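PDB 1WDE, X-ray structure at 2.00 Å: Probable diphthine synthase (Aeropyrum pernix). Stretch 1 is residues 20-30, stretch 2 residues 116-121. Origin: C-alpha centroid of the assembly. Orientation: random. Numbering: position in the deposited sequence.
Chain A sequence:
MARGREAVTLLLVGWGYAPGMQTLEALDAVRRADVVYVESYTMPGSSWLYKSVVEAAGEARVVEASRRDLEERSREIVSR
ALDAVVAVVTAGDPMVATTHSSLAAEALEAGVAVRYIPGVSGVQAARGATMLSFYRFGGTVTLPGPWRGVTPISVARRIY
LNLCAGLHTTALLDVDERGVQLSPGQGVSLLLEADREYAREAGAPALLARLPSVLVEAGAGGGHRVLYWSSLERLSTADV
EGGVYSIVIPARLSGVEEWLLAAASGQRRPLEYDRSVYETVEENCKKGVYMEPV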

# COMPACT_ATOMS: atom_id res chain seq x y z
N GLY A 20 -14.23 12.32 -6.11
CA GLY A 20 -14.92 11.72 -7.23
C GLY A 20 -14.82 10.20 -7.23
O GLY A 20 -15.46 9.53 -8.04
N MSE A 21 -14.02 9.65 -6.33
CA MSE A 21 -13.87 8.21 -6.28
C MSE A 21 -14.66 7.56 -5.16
O MSE A 21 -14.37 6.42 -4.78
CB MSE A 21 -12.39 7.85 -6.19
CG MSE A 21 -11.57 8.46 -7.32
SE MSE A 21 -9.79 7.71 -7.40
CE MSE A 21 -10.36 5.98 -8.09
N GLN A 22 -15.67 8.26 -4.63
CA GLN A 22 -16.52 7.72 -3.55
C GLN A 22 -17.69 6.92 -4.12
O GLN A 22 -18.26 7.31 -5.14
CB GLN A 22 -17.06 8.87 -2.68
CG GLN A 22 -15.98 9.63 -1.95
CD GLN A 22 -15.09 10.40 -2.89
OE1 GLN A 22 -13.85 10.31 -2.83
NE2 GLN A 22 -15.70 11.17 -3.78
N THR A 23 -18.06 5.80 -3.49
CA THR A 23 -19.19 5.03 -4.02
C THR A 23 -20.46 5.64 -3.43
O THR A 23 -20.42 6.34 -2.43
CB THR A 23 -19.13 3.52 -3.65
OG1 THR A 23 -19.08 3.38 -2.22
CG2 THR A 23 -17.89 2.83 -4.29
N LEU A 24 -21.59 5.37 -4.07
CA LEU A 24 -22.88 5.88 -3.58
C LEU A 24 -23.17 5.39 -2.16
O LEU A 24 -23.58 6.17 -1.28
CB LEU A 24 -24.00 5.42 -4.53
CG LEU A 24 -23.82 5.88 -5.98
CD1 LEU A 24 -24.90 5.27 -6.85
CD2 LEU A 24 -23.86 7.40 -6.05
N GLU A 25 -22.95 4.10 -1.90
CA GLU A 25 -23.23 3.61 -0.55
C GLU A 25 -22.33 4.21 0.50
O GLU A 25 -22.74 4.38 1.66
CB GLU A 25 -23.19 2.08 -0.49
CG GLU A 25 -21.95 1.42 -1.08
CD GLU A 25 -21.87 -0.07 -0.74
OE1 GLU A 25 -22.86 -0.80 -0.96
OE2 GLU A 25 -20.81 -0.50 -0.26
N ALA A 26 -21.09 4.56 0.13
CA ALA A 26 -20.20 5.17 1.11
C ALA A 26 -20.73 6.59 1.44
O ALA A 26 -20.76 7.00 2.60
CB ALA A 26 -18.77 5.26 0.56
N LEU A 27 -21.09 7.33 0.39
CA LEU A 27 -21.61 8.68 0.56
C LEU A 27 -22.85 8.57 1.46
O LEU A 27 -22.95 9.26 2.48
CB LEU A 27 -21.99 9.27 -0.82
CG LEU A 27 -20.88 9.68 -1.80
CD1 LEU A 27 -21.45 9.92 -3.17
CD2 LEU A 27 -20.17 10.93 -1.32
N ASP A 28 -23.75 7.67 1.09
CA ASP A 28 -24.98 7.42 1.86
C ASP A 28 -24.68 7.09 3.33
O ASP A 28 -25.18 7.74 4.25
CB ASP A 28 -25.75 6.28 1.22
CG ASP A 28 -27.14 6.10 1.82
OD1 ASP A 28 -27.77 5.05 1.55
OD2 ASP A 28 -27.60 7.00 2.55
N ALA A 29 -23.85 6.07 3.55
CA ALA A 29 -23.48 5.65 4.90
C ALA A 29 -23.02 6.78 5.81
O ALA A 29 -23.46 6.88 6.95
CB ALA A 29 -22.39 4.57 4.84
N VAL A 30 -22.11 7.60 5.31
CA VAL A 30 -21.55 8.71 6.07
C VAL A 30 -22.59 9.80 6.34
O VAL A 30 -22.54 10.48 7.36
CB VAL A 30 -20.29 9.29 5.35
CG1 VAL A 30 -19.97 10.69 5.83
CG2 VAL A 30 -19.09 8.38 5.61
N TYR A 116 -18.57 -3.09 7.03
CA TYR A 116 -17.37 -2.71 6.28
C TYR A 116 -17.85 -2.22 4.92
O TYR A 116 -18.38 -2.99 4.12
CB TYR A 116 -16.43 -3.92 6.14
CG TYR A 116 -15.48 -3.88 4.95
CD1 TYR A 116 -14.85 -2.69 4.57
CD2 TYR A 116 -15.21 -5.02 4.22
CE1 TYR A 116 -13.98 -2.66 3.48
CE2 TYR A 116 -14.33 -5.00 3.13
CZ TYR A 116 -13.73 -3.81 2.76
OH TYR A 116 -12.91 -3.78 1.66
N ILE A 117 -17.71 -0.92 4.67
CA ILE A 117 -18.13 -0.36 3.38
C ILE A 117 -16.84 -0.21 2.56
O ILE A 117 -16.00 0.61 2.88
CB ILE A 117 -18.80 1.02 3.54
CG1 ILE A 117 -19.98 0.92 4.53
CG2 ILE A 117 -19.31 1.51 2.16
CD1 ILE A 117 -20.98 -0.17 4.15
N PRO A 118 -16.69 -1.00 1.49
CA PRO A 118 -15.46 -0.87 0.70
C PRO A 118 -15.25 0.41 -0.12
O PRO A 118 -16.20 1.09 -0.51
CB PRO A 118 -15.44 -2.13 -0.17
CG PRO A 118 -16.85 -2.61 -0.20
CD PRO A 118 -17.45 -2.21 1.12
N GLY A 119 -13.97 0.74 -0.34
CA GLY A 119 -13.61 1.90 -1.14
C GLY A 119 -12.53 1.47 -2.12
O GLY A 119 -11.86 0.45 -1.89
N VAL A 120 -12.34 2.21 -3.21
CA VAL A 120 -11.26 1.85 -4.14
C VAL A 120 -9.94 2.25 -3.49
O VAL A 120 -9.75 3.42 -3.13
CB VAL A 120 -11.38 2.60 -5.50
CG1 VAL A 120 -10.15 2.27 -6.37
CG2 VAL A 120 -12.65 2.18 -6.23
N SER A 121 -9.01 1.30 -3.31
CA SER A 121 -7.75 1.70 -2.71
C SER A 121 -6.73 2.04 -3.80
O SER A 121 -6.81 1.53 -4.93
CB SER A 121 -7.20 0.63 -1.77
OG SER A 121 -6.53 -0.36 -2.47
O HOH W 1 -14.34 4.17 -3.40
O HOH W 2 -18.68 1.01 -1.35

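Contact between the start of a helix and the end of a strand in probable diphthine synthase, two segments of one chain whose touching residues are at least 88 positions apart in sequence. Stretch 1 runs as a loop through Thr 23 and is helical from Leu 24 onward; stretch 2 leaves its strand after Ile 117 and continues as a loop. The backbones come nearest in register at Ala 26 and Ile 117 (CA to CA 6.3 Å) and at Met 21 and Val 120 (CA to CA 7.2 Å). Together the surfaces bury 304 Å², and no direct hydrogen bond crosses between them: the contact rests on apolar packing and two bridging waters.

Ile 117 gives up the most surface, 67 Å². Its CA-to-CB bond points toward the helix, and the side chain (chi1 m, chi2 m) lies against the first turns. Its CG2 sits 3.9 Å from Ala 26 CA and 4.1 Å from Ala 26 CB, so the methyl reaches the helix backbone itself beside a small side chain. One turn further on, Ala 29 CB lies 4.4 Å from Ile 117 CG1, a looser contact. Glu 25 joins the group from a more exposed position: its OE2 is 3.5 Å from Ile 117 CG2 and 4.0 Å from Pro 118 CD, van der Waals contacts; the same OE2 also accepts a hydrogen bond from water 2.

Water 2 ties three groups together. It accepts from Thr 23 OG1 at 2.6 Å and donates to Glu 25 OE2 at 2.8 Å and to Pro 118 O at 2.6 Å. Thr 23 OG1 and Pro 118 O are themselves 4.1 Å apart, too far for a direct bond, and the water fills the gap. The same hydroxyl caps the helix, accepting a weak bond from Ala 26 N to Thr 23 OG1 at 3.3 Å; Thr 23 thus serves the helix terminus and the water bridge with one oxygen.

Val 120 and Met 21, covering 49 and 45 Å², form the second apolar patch. Met 21 is modelled as selenomethionine; its CA-to-CB bond and that of Val 120 each point toward the other stretch, and Met 21 CE meets Val 120 CG1 at 4.1 Å. The backbones here are joined through water 1, which donates to Met 21 O at 2.6 Å and accepts from Val 120 N at 2.8 Å. This single water satisfies a carbonyl and an amide across the gap, next to the apolar contact.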